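Local atomic coordinates of phosphate transporter (Thermotoga maritima MSB8, PDB entry 6L85), a protein that probably imports phosphate across the cell membrane in a sodium-dependent manner, as a bacterial relative of the human SLC20 carriers. Residues 14-22 against 102-110; 138-147 against 342-353. All coordinates share one frame; numbering follows the deposited sequence.

Contact 1 of 2, residues 14-22 against 102-110; sequences MAFSIGAND and YPVSTTHSI. With NA (sodium ion), chain Q; NA (sodium ion), chain R; PO4 (phosphate ion), chain P.
Asn21 reaches across to the backbone of 102-110 with both ends of its amide. Asn21 OD1 accepts from Val104 N at 2.9 Å, and Asn21 ND2 donates to Tyr102 O at 3.0 Å in an almost straight bond (168° at the hydrogen), the carbonyl oxygen lying close to the amide plane. With CG anti to the backbone N (chi1 -157°), the side chain leaves helix 2-32 toward the loop, and the two bonds fix which way round the amide is turned. That matters for the metal: Asn21 OD1 also binds a sodium ion at 2.6 Å. Asp22, next in the chain, bonds the same ion through OD1 at 2.3 Å, and Val104 O, Thr347 OG1 and a water held by Asn21 O complete the five ligands seen.

The other carboxylate oxygen, Asp22 OD2, faces the phosphate, 2.5 Å from its O4, and His254 NE2 is hydrogen-bonded to it. One carboxylate thus spans ion and phosphate. From the other segment, chi1 of 72° turns Thr106 OG1, also bonded to Asn261, onto O4 at 2.8 Å, the same oxygen its own N-H reaches. Ile18 crosses this side chain at about a right angle, Ile18 CG1 3.7 Å from Thr106 OG1. Thr107 OG1 donates to phosphate O2 and bonds a second sodium, while Ser105 OG caps the helix start. Farther along, the bend at chi2 of Met14 carries Met14 CE to 4.0 Å from Ile110 CB.

The two helices run roughly antiparallel. Helix 76-99 packs on Met14, Ser17 and Ser109, helix 260-275 on Ile18 and Ile110, and helix 368-400 on Tyr102 and Ser109, so the contact lies buried among helices from distant parts of the chain.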
ATOM      1  N   MET B  14      16.156  -0.371 -20.690  1.00 38.19           N
ATOM      2  CA  MET B  14      15.159  -1.404 -20.931  1.00 36.83           C
ATOM      3  C   MET B  14      13.885  -1.149 -20.123  1.00 36.20           C
ATOM      4  O   MET B  14      12.772  -1.253 -20.651  1.00 36.22           O
ATOM      5  CB  MET B  14      15.759  -2.765 -20.600  1.00 35.69           C
ATOM      6  CG  MET B  14      14.805  -3.896 -20.735  1.00 32.45           C
ATOM      7  SD  MET B  14      14.461  -4.283 -22.467  1.00 35.96           S
ATOM      8  CE  MET B  14      13.130  -5.448 -22.259  1.00 30.06           C
ATOM      9  N   ALA B  15      14.032  -0.832 -18.824  1.00 38.45           N
ATOM     10  CA  ALA B  15      12.871  -0.590 -17.966  1.00 36.98           C
ATOM     11  C   ALA B  15      12.066   0.613 -18.453  1.00 35.67           C
ATOM     12  O   ALA B  15      10.822   0.578 -18.494  1.00 36.99           O
ATOM     13  CB  ALA B  15      13.348  -0.388 -16.521  1.00 34.84           C
ATOM     14  N   PHE B  16      12.771   1.689 -18.818  1.00 35.61           N
ATOM     15  CA  PHE B  16      12.145   2.865 -19.412  1.00 35.59           C
ATOM     16  C   PHE B  16      11.314   2.487 -20.637  1.00 39.64           C
ATOM     17  O   PHE B  16      10.167   2.936 -20.792  1.00 39.95           O
ATOM     18  CB  PHE B  16      13.240   3.874 -19.772  1.00 39.49           C
ATOM     19  CG  PHE B  16      12.718   5.201 -20.229  1.00 40.82           C
ATOM     20  CD1 PHE B  16      12.330   5.392 -21.542  1.00 41.37           C
ATOM     21  CD2 PHE B  16      12.612   6.261 -19.340  1.00 45.17           C
ATOM     22  CE1 PHE B  16      11.832   6.607 -21.972  1.00 41.87           C
ATOM     23  CE2 PHE B  16      12.123   7.487 -19.763  1.00 46.95           C
ATOM     24  CZ  PHE B  16      11.724   7.653 -21.086  1.00 44.33           C
ATOM     25  N   SER B  17      11.875   1.632 -21.513  1.00 40.15           N
ATOM     26  CA  SER B  17      11.166   1.243 -22.733  1.00 36.60           C
ATOM     27  C   SER B  17       9.925   0.416 -22.416  1.00 34.59           C
ATOM     28  O   SER B  17       8.886   0.564 -23.083  1.00 38.96           O
ATOM     29  CB  SER B  17      12.130   0.502 -23.679  1.00 43.46           C
ATOM     30  OG  SER B  17      12.225  -0.891 -23.412  1.00 38.74           O
ATOM     31  N   ILE B  18       9.994  -0.420 -21.374  1.00 36.10           N
ATOM     32  CA  ILE B  18       8.807  -1.166 -20.934  1.00 35.33           C
ATOM     33  C   ILE B  18       7.695  -0.210 -20.485  1.00 37.12           C
ATOM     34  O   ILE B  18       6.531  -0.339 -20.896  1.00 36.93           O
ATOM     35  CB  ILE B  18       9.183  -2.148 -19.807  1.00 35.97           C
ATOM     36  CG1 ILE B  18      10.136  -3.232 -20.313  1.00 37.20           C
ATOM     37  CG2 ILE B  18       7.944  -2.750 -19.171  1.00 30.06           C
ATOM     38  CD1 ILE B  18      10.800  -4.054 -19.199  1.00 32.98           C
ATOM     39  N   GLY B  19       8.027   0.730 -19.589  1.00 38.45           N
ATOM     40  CA  GLY B  19       7.014   1.670 -19.128  1.00 34.65           C
ATOM     41  C   GLY B  19       6.380   2.426 -20.282  1.00 37.54           C
ATOM     42  O   GLY B  19       5.146   2.534 -20.372  1.00 36.02           O
ATOM     43  N   ALA B  20       7.220   2.884 -21.223  1.00 34.97           N
ATOM     44  CA  ALA B  20       6.751   3.644 -22.376  1.00 35.49           C
ATOM     45  C   ALA B  20       5.781   2.838 -23.229  1.00 43.53           C
ATOM     46  O   ALA B  20       4.721   3.347 -23.629  1.00 43.62           O
ATOM     47  CB  ALA B  20       7.947   4.093 -23.217  1.00 42.01           C
ATOM     48  N   ASN B  21       6.123   1.572 -23.529  1.00 38.19           N
ATOM     49  CA  ASN B  21       5.265   0.800 -24.424  1.00 36.30           C
ATOM     50  C   ASN B  21       4.013   0.279 -23.744  1.00 38.03           C
ATOM     51  O   ASN B  21       2.982   0.103 -24.407  1.00 35.04           O
ATOM     52  CB  ASN B  21       6.010  -0.403 -25.024  1.00 39.44           C
ATOM     53  CG  ASN B  21       5.380  -0.875 -26.336  1.00 41.25           C
ATOM     54  OD1 ASN B  21       4.571  -1.826 -26.373  1.00 38.42           O
ATOM     55  ND2 ASN B  21       5.724  -0.183 -27.417  1.00 37.67           N
ATOM     56  N   ASP B  22       4.079  -0.014 -22.449  1.00 37.15           N
ATOM     57  CA  ASP B  22       3.020  -0.790 -21.830  1.00 33.83           C
ATOM     58  C   ASP B  22       2.063  -0.006 -20.943  1.00 37.70           C
ATOM     59  O   ASP B  22       1.080  -0.605 -20.486  1.00 37.90           O
ATOM     60  CB  ASP B  22       3.615  -1.923 -20.984  1.00 37.21           C
ATOM     61  CG  ASP B  22       4.231  -3.043 -21.825  1.00 38.91           C
ATOM     62  OD1 ASP B  22       4.207  -2.968 -23.061  1.00 38.33           O
ATOM     63  OD2 ASP B  22       4.756  -3.997 -21.232  1.00 37.81           O
ATOM     64  N   TYR B 102       3.601   1.589 -31.843  1.00 52.23           N
ATOM     65  CA  TYR B 102       3.054   0.238 -31.937  1.00 48.89           C
ATOM     66  C   TYR B 102       3.215  -0.502 -30.616  1.00 47.33           C
ATOM     67  O   TYR B 102       4.319  -0.531 -30.047  1.00 47.80           O
ATOM     68  CB  TYR B 102       3.731  -0.540 -33.064  1.00 50.98           C
ATOM     69  CG  TYR B 102       3.245  -0.127 -34.441  1.00 58.04           C
ATOM     70  CD1 TYR B 102       3.764   0.993 -35.072  1.00 61.63           C
ATOM     71  CD2 TYR B 102       2.248  -0.843 -35.098  1.00 61.53           C
ATOM     72  CE1 TYR B 102       3.317   1.386 -36.332  1.00 60.97           C
ATOM     73  CE2 TYR B 102       1.791  -0.457 -36.356  1.00 60.65           C
ATOM     74  CZ  TYR B 102       2.334   0.653 -36.969  1.00 62.65           C
ATOM     75  OH  TYR B 102       1.888   1.036 -38.217  1.00 71.08           O
ATOM     76  N   PRO B 103       2.138  -1.077 -30.083  1.00 43.12           N
ATOM     77  CA  PRO B 103       2.229  -1.910 -28.872  1.00 45.72           C
ATOM     78  C   PRO B 103       2.828  -3.272 -29.206  1.00 45.69           C
ATOM     79  O   PRO B 103       2.270  -4.017 -30.017  1.00 44.27           O
ATOM     80  CB  PRO B 103       0.765  -2.034 -28.421  1.00 45.89           C
ATOM     81  CG  PRO B 103      -0.031  -1.907 -29.710  1.00 47.82           C
ATOM     82  CD  PRO B 103       0.774  -1.034 -30.644  1.00 46.85           C
ATOM     83  N   VAL B 104       3.968  -3.591 -28.584  1.00 41.23           N
ATOM     84  CA  VAL B 104       4.654  -4.875 -28.749  1.00 46.65           C
ATOM     85  C   VAL B 104       4.870  -5.512 -27.371  1.00 45.97           C
ATOM     86  O   VAL B 104       4.751  -4.863 -26.330  1.00 47.23           O
ATOM     87  CB  VAL B 104       6.013  -4.736 -29.482  1.00 41.62           C
ATOM     88  CG1 VAL B 104       5.815  -4.233 -30.896  1.00 47.56           C
ATOM     89  CG2 VAL B 104       6.959  -3.811 -28.711  1.00 41.38           C
ATOM     90  N   SER B 105       5.242  -6.791 -27.381  1.00 43.23           N
ATOM     91  CA  SER B 105       5.559  -7.513 -26.153  1.00 39.75           C
ATOM     92  C   SER B 105       7.032  -7.337 -25.799  1.00 42.26           C
ATOM     93  O   SER B 105       7.911  -7.824 -26.527  1.00 43.38           O
ATOM     94  CB  SER B 105       5.238  -8.997 -26.280  1.00 36.58           C
ATOM     95  OG  SER B 105       5.725  -9.704 -25.146  1.00 37.15           O
ATOM     96  N   THR B 106       7.292  -6.671 -24.666  1.00 38.83           N
ATOM     97  CA  THR B 106       8.648  -6.545 -24.134  1.00 32.61           C
ATOM     98  C   THR B 106       9.126  -7.865 -23.543  1.00 31.01           C
ATOM     99  O   THR B 106      10.334  -8.107 -23.479  1.00 32.41           O
ATOM    100  CB  THR B 106       8.715  -5.422 -23.063  1.00 35.87           C
ATOM    101  OG1 THR B 106       8.055  -5.841 -21.852  1.00 32.13           O
ATOM    102  CG2 THR B 106       8.036  -4.123 -23.561  1.00 34.80           C
ATOM    103  N   THR B 107       8.197  -8.707 -23.082  1.00 31.52           N
ATOM    104  CA  THR B 107       8.566 -10.029 -22.585  1.00 33.46           C
ATOM    105  C   THR B 107       9.057 -10.929 -23.728  1.00 40.24           C
ATOM    106  O   THR B 107      10.114 -11.575 -23.622  1.00 38.01           O
ATOM    107  CB  THR B 107       7.368 -10.660 -21.864  1.00 32.99           C
ATOM    108  OG1 THR B 107       6.832  -9.734 -20.897  1.00 33.87           O
ATOM    109  CG2 THR B 107       7.737 -11.983 -21.184  1.00 31.47           C
ATOM    110  N   HIS B 108       8.293 -10.993 -24.829  1.00 39.33           N
ATOM    111  CA  HIS B 108       8.751 -11.751 -25.993  1.00 37.86           C
ATOM    112  C   HIS B 108      10.098 -11.233 -26.452  1.00 38.67           C
ATOM    113  O   HIS B 108      10.997 -12.021 -26.786  1.00 41.75           O
ATOM    114  CB  HIS B 108       7.728 -11.674 -27.132  1.00 36.60           C
ATOM    115  CG  HIS B 108       6.456 -12.405 -26.838  1.00 33.94           C
ATOM    116  ND1 HIS B 108       5.480 -12.623 -27.782  1.00 45.22           N
ATOM    117  CD2 HIS B 108       6.008 -12.980 -25.697  1.00 40.33           C
ATOM    118  CE1 HIS B 108       4.483 -13.301 -27.239  1.00 43.94           C
ATOM    119  NE2 HIS B 108       4.770 -13.515 -25.969  1.00 39.45           N
ATOM    120  N   SER B 109      10.274  -9.906 -26.400  1.00 34.75           N
ATOM    121  CA  SER B 109      11.521  -9.290 -26.839  1.00 37.48           C
ATOM    122  C   SER B 109      12.692  -9.737 -25.978  1.00 41.72           C
ATOM    123  O   SER B 109      13.746 -10.119 -26.503  1.00 41.48           O
ATOM    124  CB  SER B 109      11.389  -7.769 -26.824  1.00 36.57           C
ATOM    125  OG  SER B 109      10.180  -7.403 -27.452  1.00 41.27           O
ATOM    126  N   ILE B 110      12.541  -9.695 -24.647  1.00 37.82           N
ATOM    127  CA  ILE B 110      13.717  -9.992 -23.828  1.00 36.94           C
ATOM    128  C   ILE B 110      14.011 -11.497 -23.843  1.00 37.87           C
ATOM    129  O   ILE B 110      15.183 -11.906 -23.808  1.00 38.61           O
ATOM    130  CB  ILE B 110      13.586  -9.427 -22.389  1.00 30.18           C
ATOM    131  CG1 ILE B 110      14.936  -9.509 -21.662  1.00 31.10           C
ATOM    132  CG2 ILE B 110      12.557 -10.155 -21.560  1.00 30.06           C
ATOM    133  CD1 ILE B 110      15.990  -8.535 -22.210  1.00 30.06           C
TER
HETATM  134 NA    NA Q 502       3.309  -3.683 -25.059  1.00 38.80          NA
HETATM  135 NA    NA R 503       5.835 -10.274 -18.721  1.00 34.12          NA
HETATM  136  P   PO4 P 501       4.521  -7.254 -22.431  1.00 34.28           P
HETATM  137  O1  PO4 P 501       3.338  -7.236 -23.397  1.00 37.25           O
HETATM  138  O2  PO4 P 501       5.426  -8.449 -22.651  1.00 38.50           O
HETATM  139  O3  PO4 P 501       3.964  -7.310 -21.012  1.00 35.80           O
HETATM  140  O4  PO4 P 501       5.392  -6.025 -22.637  1.00 33.19           O
HETATM  141  O   HOH W   1       1.540  -2.093 -25.173  1.00 37.30           O
HETATM  142  O   HOH W   2       7.881 -10.868 -17.938  1.00 30.32           O

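Contact 2 of 2, residues 138-147 against 342-353; sequences SWVVSPVLGG and LPISTTHVVVGA. With NA (sodium ion), chain R; NA (sodium ion), chain Q; PO4 (phosphate ion), chain P.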
ATOM      1  N   SER B 138       2.622 -20.868 -22.156  1.00 49.25           N
ATOM      2  CA  SER B 138       1.910 -19.821 -21.437  1.00 48.80           C
ATOM      3  C   SER B 138       1.648 -18.628 -22.343  1.00 43.36           C
ATOM      4  O   SER B 138       0.643 -17.938 -22.176  1.00 39.33           O
ATOM      5  CB  SER B 138       2.695 -19.399 -20.192  1.00 47.10           C
ATOM      6  OG  SER B 138       3.820 -18.620 -20.565  1.00 41.88           O
ATOM      7  N   TRP B 139       2.525 -18.396 -23.322  1.00 40.08           N
ATOM      8  CA  TRP B 139       2.304 -17.302 -24.259  1.00 36.63           C
ATOM      9  C   TRP B 139       1.076 -17.553 -25.114  1.00 47.36           C
ATOM     10  O   TRP B 139       0.481 -16.603 -25.643  1.00 47.81           O
ATOM     11  CB  TRP B 139       3.517 -17.119 -25.161  1.00 35.36           C
ATOM     12  CG  TRP B 139       4.705 -16.568 -24.484  1.00 40.19           C
ATOM     13  CD1 TRP B 139       4.797 -16.134 -23.173  1.00 39.08           C
ATOM     14  CD2 TRP B 139       5.988 -16.351 -25.071  1.00 40.53           C
ATOM     15  NE1 TRP B 139       6.072 -15.672 -22.925  1.00 40.54           N
ATOM     16  CE2 TRP B 139       6.821 -15.792 -24.069  1.00 39.45           C
ATOM     17  CE3 TRP B 139       6.520 -16.581 -26.339  1.00 40.00           C
ATOM     18  CZ2 TRP B 139       8.154 -15.467 -24.303  1.00 39.68           C
ATOM     19  CZ3 TRP B 139       7.842 -16.246 -26.571  1.00 42.37           C
ATOM     20  CH2 TRP B 139       8.646 -15.699 -25.557  1.00 42.52           C
ATOM     21  N   VAL B 140       0.740 -18.828 -25.318  1.00 47.83           N
ATOM     22  CA  VAL B 140      -0.460 -19.180 -26.073  1.00 42.26           C
ATOM     23  C   VAL B 140      -1.689 -19.238 -25.161  1.00 41.95           C
ATOM     24  O   VAL B 140      -2.775 -18.789 -25.531  1.00 45.13           O
ATOM     25  CB  VAL B 140      -0.239 -20.519 -26.812  1.00 52.03           C
ATOM     26  CG1 VAL B 140      -1.547 -21.066 -27.282  1.00 43.48           C
ATOM     27  CG2 VAL B 140       0.726 -20.345 -27.993  1.00 49.03           C
ATOM     28  N   VAL B 141      -1.537 -19.779 -23.953  1.00 42.69           N
ATOM     29  CA  VAL B 141      -2.674 -19.987 -23.051  1.00 44.07           C
ATOM     30  C   VAL B 141      -3.138 -18.672 -22.399  1.00 50.30           C
ATOM     31  O   VAL B 141      -4.344 -18.465 -22.183  1.00 46.02           O
ATOM     32  CB  VAL B 141      -2.288 -21.043 -21.994  1.00 47.17           C
ATOM     33  CG1 VAL B 141      -3.326 -21.141 -20.896  1.00 49.37           C
ATOM     34  CG2 VAL B 141      -2.100 -22.394 -22.651  1.00 56.42           C
ATOM     35  N   SER B 142      -2.200 -17.774 -22.049  1.00 43.90           N
ATOM     36  CA  SER B 142      -2.541 -16.580 -21.272  1.00 45.29           C
ATOM     37  C   SER B 142      -3.574 -15.696 -21.947  1.00 39.69           C
ATOM     38  O   SER B 142      -4.554 -15.323 -21.280  1.00 42.78           O
ATOM     39  CB  SER B 142      -1.275 -15.757 -20.959  1.00 35.99           C
ATOM     40  OG  SER B 142      -0.366 -16.515 -20.194  1.00 54.22           O
ATOM     41  N   PRO B 143      -3.413 -15.287 -23.214  1.00 40.64           N
ATOM     42  CA  PRO B 143      -4.440 -14.428 -23.836  1.00 44.67           C
ATOM     43  C   PRO B 143      -5.788 -15.106 -23.957  1.00 48.49           C
ATOM     44  O   PRO B 143      -6.833 -14.440 -23.866  1.00 47.14           O
ATOM     45  CB  PRO B 143      -3.852 -14.113 -25.218  1.00 44.64           C
ATOM     46  CG  PRO B 143      -2.371 -14.429 -25.086  1.00 44.85           C
ATOM     47  CD  PRO B 143      -2.312 -15.576 -24.149  1.00 43.78           C
ATOM     48  N   VAL B 144      -5.789 -16.427 -24.155  1.00 44.69           N
ATOM     49  CA  VAL B 144      -7.037 -17.169 -24.223  1.00 44.80           C
ATOM     50  C   VAL B 144      -7.707 -17.174 -22.867  1.00 47.96           C
ATOM     51  O   VAL B 144      -8.924 -16.994 -22.762  1.00 50.67           O
ATOM     52  CB  VAL B 144      -6.785 -18.602 -24.726  1.00 46.95           C
ATOM     53  CG1 VAL B 144      -8.049 -19.458 -24.548  1.00 48.56           C
ATOM     54  CG2 VAL B 144      -6.329 -18.568 -26.172  1.00 42.07           C
ATOM     55  N   LEU B 145      -6.928 -17.397 -21.813  1.00 45.76           N
ATOM     56  CA  LEU B 145      -7.476 -17.355 -20.462  1.00 50.55           C
ATOM     57  C   LEU B 145      -7.999 -15.962 -20.134  1.00 47.97           C
ATOM     58  O   LEU B 145      -9.035 -15.820 -19.475  1.00 50.48           O
ATOM     59  CB  LEU B 145      -6.402 -17.800 -19.461  1.00 44.95           C
ATOM     60  CG  LEU B 145      -6.647 -17.695 -17.954  1.00 56.52           C
ATOM     61  CD1 LEU B 145      -7.860 -18.509 -17.536  1.00 55.49           C
ATOM     62  CD2 LEU B 145      -5.378 -18.127 -17.171  1.00 50.55           C
ATOM     63  N   GLY B 146      -7.318 -14.918 -20.616  1.00 45.74           N
ATOM     64  CA  GLY B 146      -7.821 -13.569 -20.400  1.00 47.75           C
ATOM     65  C   GLY B 146      -9.147 -13.335 -21.104  1.00 49.71           C
ATOM     66  O   GLY B 146     -10.074 -12.740 -20.531  1.00 43.80           O
ATOM     67  N   GLY B 147      -9.258 -13.811 -22.350  1.00 49.35           N
ATOM     68  CA  GLY B 147     -10.522 -13.710 -23.063  1.00 47.00           C
ATOM     69  C   GLY B 147     -11.631 -14.484 -22.378  1.00 46.31           C
ATOM     70  O   GLY B 147     -12.755 -13.989 -22.245  1.00 53.21           O
ATOM     71  N   LEU B 342       5.777 -17.246 -14.419  1.00 38.42           N
ATOM     72  CA  LEU B 342       5.725 -17.272 -15.877  1.00 35.52           C
ATOM     73  C   LEU B 342       5.875 -15.864 -16.438  1.00 34.48           C
ATOM     74  O   LEU B 342       5.055 -14.999 -16.121  1.00 38.38           O
ATOM     75  CB  LEU B 342       4.400 -17.869 -16.353  1.00 36.84           C
ATOM     76  CG  LEU B 342       4.188 -19.315 -15.917  1.00 44.56           C
ATOM     77  CD1 LEU B 342       2.755 -19.789 -16.144  1.00 51.27           C
ATOM     78  CD2 LEU B 342       5.201 -20.195 -16.643  1.00 38.41           C
ATOM     79  N   PRO B 343       6.867 -15.597 -17.288  1.00 34.93           N
ATOM     80  CA  PRO B 343       6.927 -14.311 -17.991  1.00 30.06           C
ATOM     81  C   PRO B 343       5.949 -14.331 -19.159  1.00 38.29           C
ATOM     82  O   PRO B 343       6.107 -15.095 -20.117  1.00 38.68           O
ATOM     83  CB  PRO B 343       8.381 -14.233 -18.474  1.00 30.49           C
ATOM     84  CG  PRO B 343       9.026 -15.509 -18.051  1.00 32.74           C
ATOM     85  CD  PRO B 343       7.964 -16.482 -17.702  1.00 33.16           C
ATOM     86  N   ILE B 344       4.966 -13.441 -19.092  1.00 39.27           N
ATOM     87  CA  ILE B 344       3.769 -13.400 -19.923  1.00 39.24           C
ATOM     88  C   ILE B 344       3.755 -12.055 -20.636  1.00 40.28           C
ATOM     89  O   ILE B 344       4.394 -11.091 -20.197  1.00 41.58           O
ATOM     90  CB  ILE B 344       2.525 -13.610 -19.009  1.00 45.15           C
ATOM     91  CG1 ILE B 344       2.412 -15.074 -18.638  1.00 45.88           C
ATOM     92  CG2 ILE B 344       1.225 -13.119 -19.546  1.00 42.97           C
ATOM     93  CD1 ILE B 344       2.809 -15.901 -19.705  1.00 46.31           C
ATOM     94  N   SER B 345       3.050 -11.990 -21.756  1.00 36.17           N
ATOM     95  CA  SER B 345       2.821 -10.717 -22.422  1.00 39.05           C
ATOM     96  C   SER B 345       1.517 -10.112 -21.924  1.00 37.74           C
ATOM     97  O   SER B 345       0.451 -10.706 -22.098  1.00 38.74           O
ATOM     98  CB  SER B 345       2.781 -10.873 -23.936  1.00 37.94           C
ATOM     99  OG  SER B 345       2.388  -9.642 -24.517  1.00 41.53           O
ATOM    100  N   THR B 346       1.600  -8.921 -21.314  1.00 36.77           N
ATOM    101  CA  THR B 346       0.390  -8.251 -20.850  1.00 30.06           C
ATOM    102  C   THR B 346      -0.347  -7.598 -22.012  1.00 32.11           C
ATOM    103  O   THR B 346      -1.569  -7.464 -21.960  1.00 32.53           O
ATOM    104  CB  THR B 346       0.725  -7.203 -19.769  1.00 31.12           C
ATOM    105  OG1 THR B 346       1.509  -6.149 -20.341  1.00 30.06           O
ATOM    106  CG2 THR B 346       1.523  -7.843 -18.633  1.00 34.65           C
ATOM    107  N   THR B 347       0.384  -7.167 -23.043  1.00 33.06           N
ATOM    108  CA  THR B 347      -0.234  -6.676 -24.275  1.00 35.75           C
ATOM    109  C   THR B 347      -1.204  -7.700 -24.875  1.00 37.59           C
ATOM    110  O   THR B 347      -2.380  -7.391 -25.142  1.00 37.89           O
ATOM    111  CB  THR B 347       0.870  -6.341 -25.274  1.00 39.62           C
ATOM    112  OG1 THR B 347       1.904  -5.588 -24.614  1.00 33.95           O
ATOM    113  CG2 THR B 347       0.317  -5.570 -26.447  1.00 42.61           C
ATOM    114  N   HIS B 348      -0.726  -8.941 -25.076  1.00 35.04           N
ATOM    115  CA  HIS B 348      -1.561  -9.977 -25.688  1.00 34.78           C
ATOM    116  C   HIS B 348      -2.694 -10.379 -24.775  1.00 37.90           C
ATOM    117  O   HIS B 348      -3.790 -10.701 -25.258  1.00 41.09           O
ATOM    118  CB  HIS B 348      -0.723 -11.203 -26.054  1.00 34.58           C
ATOM    119  CG  HIS B 348       0.419 -10.883 -26.962  1.00 35.90           C
ATOM    120  ND1 HIS B 348       1.479 -11.738 -27.155  1.00 41.97           N
ATOM    121  CD2 HIS B 348       0.690  -9.777 -27.696  1.00 38.25           C
ATOM    122  CE1 HIS B 348       2.349 -11.180 -27.976  1.00 37.55           C
ATOM    123  NE2 HIS B 348       1.897  -9.989 -28.320  1.00 42.62           N
ATOM    124  N   VAL B 349      -2.467 -10.345 -23.459  1.00 38.40           N
ATOM    125  CA  VAL B 349      -3.555 -10.653 -22.533  1.00 39.67           C
ATOM    126  C   VAL B 349      -4.629  -9.577 -22.600  1.00 39.00           C
ATOM    127  O   VAL B 349      -5.823  -9.880 -22.534  1.00 41.11           O
ATOM    128  CB  VAL B 349      -3.032 -10.838 -21.099  1.00 38.10           C
ATOM    129  CG1 VAL B 349      -4.193 -10.899 -20.116  1.00 30.57           C
ATOM    130  CG2 VAL B 349      -2.179 -12.118 -21.009  1.00 41.40           C
ATOM    131  N   VAL B 350      -4.236  -8.304 -22.729  1.00 36.95           N
ATOM    132  CA  VAL B 350      -5.254  -7.263 -22.814  1.00 41.11           C
ATOM    133  C   VAL B 350      -6.070  -7.457 -24.081  1.00 43.49           C
ATOM    134  O   VAL B 350      -7.302  -7.368 -24.069  1.00 41.89           O
ATOM    135  CB  VAL B 350      -4.628  -5.853 -22.771  1.00 40.81           C
ATOM    136  CG1 VAL B 350      -5.724  -4.831 -22.905  1.00 48.27           C
ATOM    137  CG2 VAL B 350      -3.951  -5.601 -21.483  1.00 47.65           C
ATOM    138  N   VAL B 351      -5.377  -7.696 -25.199  1.00 41.09           N
ATOM    139  CA  VAL B 351      -6.053  -7.963 -26.466  1.00 40.52           C
ATOM    140  C   VAL B 351      -7.038  -9.119 -26.308  1.00 45.52           C
ATOM    141  O   VAL B 351      -8.189  -9.046 -26.750  1.00 47.98           O
ATOM    142  CB  VAL B 351      -5.017  -8.247 -27.567  1.00 45.18           C
ATOM    143  CG1 VAL B 351      -5.677  -8.967 -28.753  1.00 51.27           C
ATOM    144  CG2 VAL B 351      -4.350  -6.956 -27.996  1.00 43.75           C
ATOM    145  N   GLY B 352      -6.601 -10.200 -25.663  1.00 40.65           N
ATOM    146  CA  GLY B 352      -7.503 -11.309 -25.409  1.00 43.78           C
ATOM    147  C   GLY B 352      -8.726 -10.900 -24.610  1.00 46.98           C
ATOM    148  O   GLY B 352      -9.851 -11.274 -24.940  1.00 49.81           O
ATOM    149  N   ALA B 353      -8.517 -10.142 -23.530  1.00 43.49           N
ATOM    150  CA  ALA B 353      -9.636  -9.746 -22.683  1.00 46.36           C
ATOM    151  C   ALA B 353     -10.639  -8.898 -23.467  1.00 42.42           C
ATOM    152  O   ALA B 353     -11.860  -9.074 -23.339  1.00 39.82           O
ATOM    153  CB  ALA B 353      -9.112  -8.994 -21.455  1.00 44.45           C
TER
HETATM  154 NA    NA R 503       5.835 -10.274 -18.721  1.00 34.12          NA
HETATM  155 NA    NA Q 502       3.309  -3.683 -25.059  1.00 38.80          NA
HETATM  156  P   PO4 P 501       4.521  -7.254 -22.431  1.00 34.28           P
HETATM  157  O1  PO4 P 501       3.338  -7.236 -23.397  1.00 37.25           O
HETATM  158  O2  PO4 P 501       5.426  -8.449 -22.651  1.00 38.50           O
HETATM  159  O3  PO4 P 501       3.964  -7.310 -21.012  1.00 35.80           O
HETATM  160  O4  PO4 P 501       5.392  -6.025 -22.637  1.00 33.19           O
HETATM  161  O   HOH W   3       1.673 -13.881 -25.877  1.00 37.02           O
HETATM  162  O   HOH W   1       1.540  -2.093 -25.173  1.00 37.30           O
HETATM  163  O   HOH W   2       7.881 -10.868 -17.938  1.00 30.32           O
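Ser138 O is gripped twice, by Ser142 N and by Ser142 OG (2.6 Å), which arrive from opposite faces of its carbonyl plane. The bond holds the Ser142 hydroxyl on the side of Ile344, whose CD1 lies so close to both serine hydroxyls that its placing is doubtful. Val349 CG2 packs on Ser142 CB at 3.7 Å.

Trp139 supplies the hydrogen bond across the contact: Trp139 NE1 donates to Pro343 O at 2.9 Å, with the oxygen at the ring's edge, 5° out of its plane. Neighbouring Ile344 O turns to a sodium ion, 2.2 Å away. A phenylalanine in place of Trp139 would probably leave Pro343 O without this donor and its carbonyl less firmly set.

At Pro143, which has no N-H to offer, helix 129-162 kinks. The Pro143 and His348 side chains lie alongside, pointing the same way, Pro143 CG 3.7 Å from His348 CB, and His348 ND1 shares a water with Trp139 O. Beyond it, Gly146, Gly147 and Gly352 have no side chains to separate the helices, whose axes close to 7.0 Å; Gly352 CA makes a CA-H...O contact with Pro143 O.

Ser345 caps helix 346-357 by accepting from His348 N, and its OG donates to the phosphate together with Thr346 and Thr347, which also give backbone N-H groups. It is the classic anion site at a helix N terminus, built on the sequence Pro-Ile-Ser-Thr-Thr-His.

From the N terminus, helix 2-32 comes first, and contact 1 closes a mostly helical loop of 79 residues when 102-110 returns to it. Helix 106-121 then leads directly into helix 129-162, where contact 2 opens; its loop of 194 residues shuts at 342-353. The two loops therefore follow in series, neither enclosing nor crossing the other. They meet chiefly at their second segments, with His108 also lying against Trp139: two Ser-Thr-Thr-His turns, each starting a helix, face one another across a single phosphate. The sodium sites cross over between them, Thr347 completing the one in contact 1 and Thr107 joining Ile344, so early and late helices share two sodium ions and one phosphate.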